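Local coordinates for LAIR1 ecotodomain from MGD21 antibody (Homo sapiens, PDB 7JZK), which binds the V2 domain of a Plasmodium falciparum RIFIN through an immunoglobulin-type LAIR1 domain, the one carried as an insert in the malaria antibody MGD21, at the interface of chains A and B. Sequence-based numbering; all coordinates share one arbitrary frame. Chains: chain A, LAIR1 ecotodomain from MGD21 antibody; chain B, Rifin.

Four neighbouring patches form what appears to be one interface between the LAIR1 immunoglobulin domain and the tip of the RIFIN. Contact 1 lies in the middle, its C-alpha centre about 5 Å from that of contact 4, 9 Å from contact 2 and 12 Å from contact 3; contacts 2 and 3 are the far ends, about 20 Å apart. LAIR1 offers mostly strands, the RIFIN loops together with B:Arg92 of helix 86-94, which B:Gln108 of helix 108-126 holds. A:Trp86 serves contacts 1 and 2, A:Arg36 contacts 1 and 4, and A:Tyr45 contacts 1, 3 and 4, so the patches probably act together in binding.

Contact 1: the interface of chains A and B. Residues chain A 36, 38, 42, 45, 79, 86; chain B 97-99, 105.
B:Ala99, on a RIFIN loop, presses its methyl onto the indole of A:Trp86 on the strand-rich face of the LAIR1 immunoglobulin domain. That methyl centres the apolar part. CB of B:Ala99 sits over the face of the indole, 3.5 Å from CD2 of A:Trp86, and CD1 of A:Ile79 meets the same methyl at 3.5 Å. At the rim of the six-membered ring, from the side opposite the methyl, CE1 of B:Phe105 meets CZ2 of A:Trp86 at 3.4 Å. Farther out, B:Val98 lies crosswise over A:Asn42, its CB 3.9 Å from CB of the asparagine.

The polar part turns on a water. It lies 2.7 Å from the backbone N of B:Ala99, in a nearly straight arrangement (178° at H), and is also held by NH1 of A:Arg36, the carboxylate OE1 of A:Glu38 at 2.7 Å and the backbone O of A:Asn42. A direct bond from NH1 of A:Arg36 to the carbonyl O of B:Ile97 is weak at 3.4 Å.

Within LAIR1 the guanidinium lies between two aromatic side chains, nearly parallel to the A:Tyr45 ring but tilted to the indole, which should limit its movement. The arginine leaves with CG anti to its backbone N (chi1 162°) and bends at chi3, placing CZ2 of A:Trp86 over the centre of one face, 3.6 Å above the plane, and CE2 of A:Tyr45 nearer the rim of the other.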
loop_
_atom_site.group_PDB
_atom_site.type_symbol
_atom_site.label_atom_id
_atom_site.label_comp_id
_atom_site.label_asym_id
_atom_site.label_seq_id
_atom_site.Cartn_x
_atom_site.Cartn_y
_atom_site.Cartn_z
ATOM N N ARG A 36 10.253 3.443 -6.309
ATOM C CA ARG A 36 9.483 3.311 -5.077
ATOM C C ARG A 36 10.233 4.006 -3.950
ATOM O O ARG A 36 11.399 3.676 -3.673
ATOM C CB ARG A 36 9.260 1.841 -4.723
ATOM C CG ARG A 36 8.870 1.544 -3.288
ATOM C CD ARG A 36 8.427 0.084 -3.151
ATOM N NE ARG A 36 7.352 -0.265 -4.080
ATOM C CZ ARG A 36 6.803 -1.479 -4.169
ATOM N NH1 ARG A 36 7.228 -2.471 -3.387
ATOM N NH2 ARG A 36 5.825 -1.707 -5.040
ATOM N N GLU A 38 10.455 4.517 -0.095
ATOM C CA GLU A 38 10.073 3.767 1.107
ATOM C C GLU A 38 10.352 4.581 2.353
ATOM O O GLU A 38 11.235 5.419 2.327
ATOM C CB GLU A 38 10.864 2.468 1.173
ATOM C CG GLU A 38 10.408 1.362 0.256
ATOM C CD GLU A 38 11.227 0.107 0.486
ATOM O OE1 GLU A 38 11.077 -0.850 -0.272
ATOM O OE2 GLU A 38 12.012 0.098 1.432
ATOM N N ASN A 42 9.379 -1.145 5.113
ATOM C CA ASN A 42 9.255 -1.619 3.714
ATOM C C ASN A 42 7.824 -1.507 3.223
ATOM O O ASN A 42 7.645 -1.303 2.032
ATOM C CB ASN A 42 9.556 -3.121 3.713
ATOM C CG ASN A 42 10.768 -3.530 2.915
ATOM O OD1 ASN A 42 11.371 -2.716 2.230
ATOM N ND2 ASN A 42 11.127 -4.799 3.001
ATOM N N TYR A 45 5.128 2.791 1.516
ATOM C CA TYR A 45 5.820 3.208 0.279
ATOM C C TYR A 45 4.934 3.951 -0.714
ATOM O O TYR A 45 3.719 3.834 -0.629
ATOM C CB TYR A 45 6.495 1.994 -0.362
ATOM C CG TYR A 45 5.642 0.871 -0.885
ATOM C CD1 TYR A 45 5.690 -0.377 -0.296
ATOM C CD2 TYR A 45 4.868 1.024 -2.019
ATOM C CE1 TYR A 45 4.951 -1.434 -0.791
ATOM C CE2 TYR A 45 4.110 -0.017 -2.518
ATOM C CZ TYR A 45 4.155 -1.250 -1.902
ATOM O OH TYR A 45 3.419 -2.276 -2.398
ATOM N N ILE A 79 14.204 2.740 -4.190
ATOM C CA ILE A 79 14.481 1.466 -4.826
ATOM C C ILE A 79 13.796 1.512 -6.179
ATOM O O ILE A 79 12.758 2.149 -6.343
ATOM C CB ILE A 79 14.008 0.279 -3.955
ATOM C CG1 ILE A 79 14.440 -1.059 -4.553
ATOM C CG2 ILE A 79 12.521 0.316 -3.775
ATOM C CD1 ILE A 79 14.044 -2.223 -3.699
ATOM N N TRP A 86 13.936 -5.978 -8.802
ATOM C CA TRP A 86 14.136 -4.823 -7.957
ATOM C C TRP A 86 15.634 -4.649 -7.773
ATOM O O TRP A 86 16.365 -5.629 -7.627
ATOM C CB TRP A 86 13.468 -5.032 -6.593
ATOM C CG TRP A 86 12.006 -4.824 -6.585
ATOM C CD1 TRP A 86 11.042 -5.782 -6.424
ATOM C CD2 TRP A 86 11.323 -3.577 -6.689
ATOM N NE1 TRP A 86 9.798 -5.205 -6.454
ATOM C CE2 TRP A 86 9.942 -3.849 -6.609
ATOM C CE3 TRP A 86 11.743 -2.256 -6.852
ATOM C CZ2 TRP A 86 8.977 -2.848 -6.691
ATOM C CZ3 TRP A 86 10.784 -1.261 -6.936
ATOM C CH2 TRP A 86 9.420 -1.563 -6.853
ATOM N N ILE B 97 4.563 -8.417 -1.094
ATOM C CA ILE B 97 4.379 -7.237 -1.930
ATOM C C ILE B 97 5.513 -6.234 -1.734
ATOM O O ILE B 97 5.734 -5.376 -2.607
ATOM C CB ILE B 97 3.014 -6.574 -1.642
ATOM C CG1 ILE B 97 1.873 -7.560 -1.835
ATOM C CG2 ILE B 97 2.756 -5.397 -2.554
ATOM C CD1 ILE B 97 0.531 -6.913 -1.552
ATOM N N VAL B 98 6.259 -6.334 -0.637
ATOM C CA VAL B 98 7.332 -5.387 -0.406
ATOM C C VAL B 98 8.464 -5.713 -1.363
ATOM O O VAL B 98 8.654 -6.867 -1.766
ATOM C CB VAL B 98 7.790 -5.442 1.065
ATOM C CG1 VAL B 98 6.626 -5.115 1.987
ATOM C CG2 VAL B 98 8.291 -6.828 1.396
ATOM N N ALA B 99 9.200 -4.690 -1.764
ATOM C CA ALA B 99 10.244 -4.894 -2.760
ATOM C C ALA B 99 11.349 -5.741 -2.161
ATOM O O ALA B 99 11.797 -5.498 -1.040
ATOM C CB ALA B 99 10.801 -3.554 -3.238
ATOM N N PHE B 105 8.529 -8.261 -9.987
ATOM C CA PHE B 105 7.474 -7.443 -9.418
ATOM C C PHE B 105 6.291 -8.302 -8.994
ATOM O O PHE B 105 5.929 -9.262 -9.680
ATOM C CB PHE B 105 7.019 -6.420 -10.450
ATOM C CG PHE B 105 6.344 -5.227 -9.863
ATOM C CD1 PHE B 105 7.081 -4.101 -9.561
ATOM C CD2 PHE B 105 4.968 -5.202 -9.672
ATOM C CE1 PHE B 105 6.484 -2.987 -9.045
ATOM C CE2 PHE B 105 4.353 -4.077 -9.157
ATOM C CZ PHE B 105 5.112 -2.962 -8.839
HETATM O O HOH W 1 8.782 -2.194 -0.800
#

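Contact 2: the interface of chains A and B. Residues chain A 81, 84-86; chain B 102-105.
A:Tyr81 of the LAIR1 immunoglobulin domain and B:Phe105 meet twice, once through a polar bond and once through their rings. The phenol OH of A:Tyr81 accepts a hydrogen bond from the backbone N of B:Phe105 at 2.7 Å, while the phenylalanine side chain comes over the tyrosine face. CB of B:Phe105 lies 3.8 Å from the centroid of the A:Tyr81 ring, and the CD1 edge of the phenyl points at the same face, with the planes 81° apart. Having CG of B:Phe105 anti to its backbone N (chi1 -158°) lets the ring reach A:Trp86 as well.

Next to this pair, the RIFIN loop pairs by backbone with strand 85-86. The amide N of A:Trp86 donates to the carbonyl O of B:Lys103 at 3.0 Å, and the carbonyl O of A:Trp86 accepts from the N of B:Gly102 at 2.7 Å. Beside these bonds, CB of A:Lys85 rests against the carbonyl carbon of B:Gly102 at 3.7 Å.

Behind the first shell, A:Tyr81 is steadied by its own chain. Its ring edge faces CG of A:Trp86, and its CD1 lies 3.6 Å above the indole plane, toward the rim. The bonds at B:Gly102 and B:Lys103 may depend little on side-chain identity, but B:Phe105 adds a side-chain requirement on A:Tyr81. Together they help hold one edge of the LAIR1–RIFIN interface.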
loop_
_atom_site.group_PDB
_atom_site.type_symbol
_atom_site.label_atom_id
_atom_site.label_comp_id
_atom_site.label_asym_id
_atom_site.label_seq_id
_atom_site.Cartn_x
_atom_site.Cartn_y
_atom_site.Cartn_z
ATOM N N TYR A 81 12.793 -0.537 -10.038
ATOM C CA TYR A 81 12.522 -1.797 -10.709
ATOM C C TYR A 81 12.949 -1.681 -12.160
ATOM O O TYR A 81 12.521 -0.769 -12.858
ATOM C CB TYR A 81 11.030 -2.164 -10.608
ATOM C CG TYR A 81 10.707 -3.591 -11.040
ATOM C CD1 TYR A 81 10.897 -4.657 -10.187
ATOM C CD2 TYR A 81 10.213 -3.874 -12.310
ATOM C CE1 TYR A 81 10.620 -5.967 -10.595
ATOM C CE2 TYR A 81 9.933 -5.185 -12.709
ATOM C CZ TYR A 81 10.133 -6.215 -11.850
ATOM O OH TYR A 81 9.833 -7.493 -12.244
ATOM N N ARG A 84 13.021 -6.738 -14.876
ATOM C CA ARG A 84 12.406 -7.823 -14.090
ATOM C C ARG A 84 13.043 -8.054 -12.733
ATOM O O ARG A 84 13.039 -9.172 -12.234
ATOM C CB ARG A 84 12.391 -9.144 -14.838
ATOM C CG ARG A 84 11.806 -9.099 -16.209
ATOM C CD ARG A 84 12.565 -10.096 -17.061
ATOM N NE ARG A 84 12.935 -9.511 -18.335
ATOM C CZ ARG A 84 14.019 -9.843 -19.020
ATOM N NH1 ARG A 84 14.271 -9.249 -20.174
ATOM N NH2 ARG A 84 14.851 -10.753 -18.544
ATOM N N LYS A 85 13.661 -7.043 -12.148
ATOM C CA LYS A 85 14.186 -7.231 -10.811
ATOM C C LYS A 85 14.215 -5.913 -10.087
ATOM O O LYS A 85 14.452 -4.870 -10.682
ATOM C CB LYS A 85 15.577 -7.892 -10.790
ATOM C CG LYS A 85 16.592 -7.376 -11.753
ATOM C CD LYS A 85 17.670 -8.453 -11.929
ATOM C CE LYS A 85 17.047 -9.810 -12.227
ATOM N NZ LYS A 85 18.051 -10.813 -12.678
ATOM N N TRP A 86 13.936 -5.978 -8.802
ATOM C CA TRP A 86 14.136 -4.823 -7.957
ATOM C C TRP A 86 15.634 -4.649 -7.773
ATOM O O TRP A 86 16.365 -5.629 -7.627
ATOM C CB TRP A 86 13.468 -5.032 -6.593
ATOM C CG TRP A 86 12.006 -4.824 -6.585
ATOM C CD1 TRP A 86 11.042 -5.782 -6.424
ATOM C CD2 TRP A 86 11.323 -3.577 -6.689
ATOM N NE1 TRP A 86 9.798 -5.205 -6.454
ATOM C CE2 TRP A 86 9.942 -3.849 -6.609
ATOM C CE3 TRP A 86 11.743 -2.256 -6.852
ATOM C CZ2 TRP A 86 8.977 -2.848 -6.691
ATOM C CZ3 TRP A 86 10.784 -1.261 -6.936
ATOM C CH2 TRP A 86 9.420 -1.563 -6.853
ATOM N N GLY B 102 16.463 -8.085 -6.432
ATOM C CA GLY B 102 16.793 -9.238 -7.245
ATOM C C GLY B 102 15.613 -10.041 -7.747
ATOM O O GLY B 102 15.802 -10.937 -8.575
ATOM N N LYS B 103 14.402 -9.749 -7.292
ATOM C CA LYS B 103 13.244 -10.520 -7.700
ATOM C C LYS B 103 12.259 -9.688 -8.504
ATOM O O LYS B 103 12.337 -8.469 -8.566
ATOM C CB LYS B 103 12.599 -11.167 -6.468
ATOM C CG LYS B 103 13.617 -11.401 -5.351
ATOM C CD LYS B 103 13.327 -12.625 -4.485
ATOM C CE LYS B 103 11.904 -12.648 -3.951
ATOM N NZ LYS B 103 11.652 -13.968 -3.315
ATOM N N SER B 104 11.342 -10.398 -9.144
ATOM C CA SER B 104 10.361 -9.819 -10.040
ATOM C C SER B 104 9.234 -9.126 -9.275
ATOM O O SER B 104 9.040 -9.319 -8.088
ATOM C CB SER B 104 9.823 -10.895 -10.997
ATOM O OG SER B 104 9.605 -12.138 -10.332
ATOM N N PHE B 105 8.529 -8.261 -9.987
ATOM C CA PHE B 105 7.474 -7.443 -9.418
ATOM C C PHE B 105 6.291 -8.302 -8.994
ATOM O O PHE B 105 5.929 -9.262 -9.680
ATOM C CB PHE B 105 7.019 -6.420 -10.450
ATOM C CG PHE B 105 6.344 -5.227 -9.863
ATOM C CD1 PHE B 105 7.081 -4.101 -9.561
ATOM C CD2 PHE B 105 4.968 -5.202 -9.672
ATOM C CE1 PHE B 105 6.484 -2.987 -9.045
ATOM C CE2 PHE B 105 4.353 -4.077 -9.157
ATOM C CZ PHE B 105 5.112 -2.962 -8.839
#

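Contact 3: the interface of chains A and B. Residues chain A 37, 45-46, 63-65; chain B 77-79.
B:Phe79 pushes its ring against strand 58-65 of the LAIR1 immunoglobulin fold, and this begins the tightly packed part of the contact, with 98 Å² of the phenylalanine hidden. The tip carbon CZ meets CB of A:Phe63 at 3.7 Å and lies in plane at the edge of that ring, the two side chains crossing at about a right angle. One rim of the phenyl runs along the strand backbone: CE2 of B:Phe79 comes 3.4 Å from the carbonyl O of A:Arg64, and CD2 lies 3.8 Å from CG1 of A:Ile65. On the other rim CE1 touches CB of A:Ser46 at 3.8 Å. Leading CG anti to the carbonyl carbon (chi1 -64°), B:Phe79 reaches between A:Ser46 and the strand. In the second shell, CB of A:Leu37 covers a face of the A:Phe63 ring, whose edge meets B:Phe79. The packed part continues at B:Ala78, whose backbone N donates to the hydroxyl OG of A:Ser46 at 2.9 Å in a nearly straight bond (167° at H), and whose methyl lies 3.7 Å from CD2 of A:Leu37.

Toward B:Asp77 the fit is looser, with 15 Å² of that residue hidden. B:Asp77 offers CB to the serine while its carboxylate turns away from LAIR1. On the RIFIN side, carboxylate OD2 of B:Asp77 makes a weak, bent bond to the backbone N of B:Phe79, 3.1 Å away.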
loop_
_atom_site.group_PDB
_atom_site.type_symbol
_atom_site.label_atom_id
_atom_site.label_comp_id
_atom_site.label_asym_id
_atom_site.label_seq_id
_atom_site.Cartn_x
_atom_site.Cartn_y
_atom_site.Cartn_z
ATOM N N LEU A 37 9.544 4.932 -3.283
ATOM C CA LEU A 37 10.069 5.679 -2.151
ATOM C C LEU A 37 9.535 5.046 -0.882
ATOM O O LEU A 37 8.314 4.972 -0.698
ATOM C CB LEU A 37 9.674 7.145 -2.237
ATOM C CG LEU A 37 9.980 7.982 -1.008
ATOM C CD1 LEU A 37 11.475 8.307 -0.949
ATOM C CD2 LEU A 37 9.171 9.258 -1.152
ATOM N N TYR A 45 5.128 2.791 1.516
ATOM C CA TYR A 45 5.820 3.208 0.279
ATOM C C TYR A 45 4.934 3.951 -0.714
ATOM O O TYR A 45 3.719 3.834 -0.629
ATOM C CB TYR A 45 6.495 1.994 -0.362
ATOM C CG TYR A 45 5.642 0.871 -0.885
ATOM C CD1 TYR A 45 5.690 -0.377 -0.296
ATOM C CD2 TYR A 45 4.868 1.024 -2.019
ATOM C CE1 TYR A 45 4.951 -1.434 -0.791
ATOM C CE2 TYR A 45 4.110 -0.017 -2.518
ATOM C CZ TYR A 45 4.155 -1.250 -1.902
ATOM O OH TYR A 45 3.419 -2.276 -2.398
ATOM N N SER A 46 5.551 4.676 -1.644
ATOM C CA SER A 46 4.818 5.283 -2.749
ATOM C C SER A 46 5.585 5.013 -4.031
ATOM O O SER A 46 6.809 5.205 -4.084
ATOM C CB SER A 46 4.639 6.780 -2.537
ATOM O OG SER A 46 3.642 7.020 -1.551
ATOM N N PHE A 63 9.393 12.867 -5.604
ATOM C CA PHE A 63 8.258 12.700 -4.692
ATOM C C PHE A 63 8.225 13.950 -3.831
ATOM O O PHE A 63 9.158 14.185 -3.058
ATOM C CB PHE A 63 8.406 11.451 -3.814
ATOM C CG PHE A 63 8.673 10.181 -4.584
ATOM C CD1 PHE A 63 9.959 9.872 -5.024
ATOM C CD2 PHE A 63 7.651 9.285 -4.852
ATOM C CE1 PHE A 63 10.203 8.720 -5.724
ATOM C CE2 PHE A 63 7.905 8.124 -5.556
ATOM C CZ PHE A 63 9.187 7.848 -5.987
ATOM N N ARG A 64 7.177 14.759 -3.956
ATOM C CA ARG A 64 7.182 16.069 -3.324
ATOM C C ARG A 64 6.074 16.178 -2.280
ATOM O O ARG A 64 4.910 15.893 -2.569
ATOM C CB ARG A 64 7.004 17.156 -4.376
ATOM C CG ARG A 64 6.536 18.471 -3.776
ATOM C CD ARG A 64 6.038 19.443 -4.855
ATOM N NE ARG A 64 5.508 20.629 -4.197
ATOM C CZ ARG A 64 6.196 21.754 -4.030
ATOM N NH1 ARG A 64 5.638 22.776 -3.397
ATOM N NH2 ARG A 64 7.437 21.864 -4.506
ATOM N N ILE A 65 6.434 16.625 -1.080
ATOM C CA ILE A 65 5.476 16.952 -0.034
ATOM C C ILE A 65 5.345 18.470 0.017
ATOM O O ILE A 65 6.325 19.170 0.303
ATOM C CB ILE A 65 5.915 16.392 1.333
ATOM C CG1 ILE A 65 6.026 14.867 1.308
ATOM C CG2 ILE A 65 4.938 16.838 2.423
ATOM C CD1 ILE A 65 6.593 14.308 2.597
ATOM N N ASP B 77 1.311 5.061 2.491
ATOM C CA ASP B 77 2.143 5.761 1.522
ATOM C C ASP B 77 3.293 6.514 2.184
ATOM O O ASP B 77 3.359 6.670 3.408
ATOM C CB ASP B 77 1.316 6.749 0.693
ATOM C CG ASP B 77 0.711 7.866 1.529
ATOM O OD1 ASP B 77 0.002 7.595 2.531
ATOM O OD2 ASP B 77 1.019 9.037 1.220
ATOM N N ALA B 78 4.204 7.007 1.329
ATOM C CA ALA B 78 5.379 7.722 1.800
ATOM C C ALA B 78 5.085 9.190 2.094
ATOM O O ALA B 78 5.839 9.819 2.839
ATOM C CB ALA B 78 6.519 7.589 0.766
ATOM N N PHE B 79 4.016 9.747 1.519
ATOM C CA PHE B 79 3.663 11.162 1.678
ATOM C C PHE B 79 2.905 11.480 2.965
ATOM O O PHE B 79 3.075 12.570 3.518
ATOM C CB PHE B 79 2.776 11.613 0.517
ATOM C CG PHE B 79 3.440 11.563 -0.811
ATOM C CD1 PHE B 79 3.180 10.525 -1.691
ATOM C CD2 PHE B 79 4.367 12.533 -1.169
ATOM C CE1 PHE B 79 3.813 10.473 -2.935
ATOM C CE2 PHE B 79 4.996 12.495 -2.409
ATOM C CZ PHE B 79 4.720 11.459 -3.289
#

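Contact 4: the interface of chains A and B. Residues chain A 36, 43-45; chain B 92, 97, 108.
A:Tyr45 lays its ring against the guanidinium of B:Arg92, a cation-pi stack between strand 45-48 of the LAIR1 immunoglobulin domain and RIFIN helix 86-94. The two side chains approach head-on, with their planes 15° apart. NH1 of B:Arg92 sits over the middle of the ring, 3.3 Å from the centroid of A:Tyr45, and the guanidinium carbon CZ lies 3.4 Å from CZ of the tyrosine. A:Arg36 lies toward the rim of the opposite face, and the ring between them may ease the repulsion between the two arginines.

B:Arg92 is extended from CG to NE, which carries the guanidinium across to LAIR1. There NH1 also donates to the carbonyl O of A:Tyr43 at 2.7 Å; the nitrogen stands above the carbonyl plane, 42° out of it, and the bond is bent. On its own side, B:Arg92 holds the amide OE1 of B:Gln108, of helix 108-126, in its guanidinium plane. NE, at 2.7 Å, approaches nearly in line with the C=O bond (167°), whereas NH2, at 2.8 Å, comes in the carbonyl plane on a lone pair. This two-nitrogen grip on one oxygen probably limits how far the guanidinium can rotate off the tyrosine face. B:Ile97 closes the phenol end, where its CG2 branch borders the OH of A:Tyr45.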
loop_
_atom_site.group_PDB
_atom_site.type_symbol
_atom_site.label_atom_id
_atom_site.label_comp_id
_atom_site.label_asym_id
_atom_site.label_seq_id
_atom_site.Cartn_x
_atom_site.Cartn_y
_atom_site.Cartn_z
ATOM N N ARG A 36 10.253 3.443 -6.309
ATOM C CA ARG A 36 9.483 3.311 -5.077
ATOM C C ARG A 36 10.233 4.006 -3.950
ATOM O O ARG A 36 11.399 3.676 -3.673
ATOM C CB ARG A 36 9.260 1.841 -4.723
ATOM C CG ARG A 36 8.870 1.544 -3.288
ATOM C CD ARG A 36 8.427 0.084 -3.151
ATOM N NE ARG A 36 7.352 -0.265 -4.080
ATOM C CZ ARG A 36 6.803 -1.479 -4.169
ATOM N NH1 ARG A 36 7.228 -2.471 -3.387
ATOM N NH2 ARG A 36 5.825 -1.707 -5.040
ATOM N N TYR A 43 6.866 -1.712 4.107
ATOM C CA TYR A 43 5.435 -1.717 3.731
ATOM C C TYR A 43 4.834 -0.321 3.606
ATOM O O TYR A 43 3.697 -0.227 3.199
ATOM C CB TYR A 43 4.677 -2.643 4.677
ATOM C CG TYR A 43 4.928 -2.450 6.150
ATOM C CD1 TYR A 43 5.830 -3.249 6.828
ATOM C CD2 TYR A 43 4.236 -1.498 6.874
ATOM C CE1 TYR A 43 6.054 -3.092 8.183
ATOM C CE2 TYR A 43 4.446 -1.326 8.229
ATOM C CZ TYR A 43 5.359 -2.128 8.885
ATOM O OH TYR A 43 5.576 -1.970 10.218
ATOM N N LEU A 44 5.554 0.705 4.013
ATOM C CA LEU A 44 5.068 2.088 3.840
ATOM C C LEU A 44 5.815 2.672 2.647
ATOM O O LEU A 44 7.011 2.933 2.765
ATOM C CB LEU A 44 5.310 2.844 5.141
ATOM C CG LEU A 44 4.775 2.172 6.399
ATOM C CD1 LEU A 44 5.282 2.882 7.642
ATOM C CD2 LEU A 44 3.260 2.143 6.386
ATOM N N TYR A 45 5.128 2.791 1.516
ATOM C CA TYR A 45 5.820 3.208 0.279
ATOM C C TYR A 45 4.934 3.951 -0.714
ATOM O O TYR A 45 3.719 3.834 -0.629
ATOM C CB TYR A 45 6.495 1.994 -0.362
ATOM C CG TYR A 45 5.642 0.871 -0.885
ATOM C CD1 TYR A 45 5.690 -0.377 -0.296
ATOM C CD2 TYR A 45 4.868 1.024 -2.019
ATOM C CE1 TYR A 45 4.951 -1.434 -0.791
ATOM C CE2 TYR A 45 4.110 -0.017 -2.518
ATOM C CZ TYR A 45 4.155 -1.250 -1.902
ATOM O OH TYR A 45 3.419 -2.276 -2.398
ATOM N N ARG B 92 1.350 -6.231 3.398
ATOM C CA ARG B 92 2.203 -6.253 2.211
ATOM C C ARG B 92 3.375 -7.207 2.389
ATOM O O ARG B 92 3.876 -7.769 1.409
ATOM C CB ARG B 92 2.703 -4.847 1.904
ATOM C CG ARG B 92 1.707 -4.021 1.159
ATOM C CD ARG B 92 2.210 -2.624 1.063
ATOM N NE ARG B 92 1.353 -1.804 0.227
ATOM C CZ ARG B 92 1.498 -0.495 0.129
ATOM N NH1 ARG B 92 2.454 0.094 0.825
ATOM N NH2 ARG B 92 0.697 0.217 -0.651
ATOM N N ILE B 97 4.563 -8.417 -1.094
ATOM C CA ILE B 97 4.379 -7.237 -1.930
ATOM C C ILE B 97 5.513 -6.234 -1.734
ATOM O O ILE B 97 5.734 -5.376 -2.607
ATOM C CB ILE B 97 3.014 -6.574 -1.642
ATOM C CG1 ILE B 97 1.873 -7.560 -1.835
ATOM C CG2 ILE B 97 2.756 -5.397 -2.554
ATOM C CD1 ILE B 97 0.531 -6.913 -1.552
ATOM N N GLN B 108 0.173 -5.582 -6.132
ATOM C CA GLN B 108 -0.592 -5.568 -4.893
ATOM C C GLN B 108 -2.027 -6.024 -5.114
ATOM O O GLN B 108 -2.545 -6.856 -4.374
ATOM C CB GLN B 108 -0.539 -4.146 -4.319
ATOM C CG GLN B 108 -1.436 -3.840 -3.134
ATOM C CD GLN B 108 -1.240 -2.414 -2.613
ATOM O OE1 GLN B 108 -0.322 -2.128 -1.854
ATOM N NE2 GLN B 108 -2.067 -1.492 -3.106
#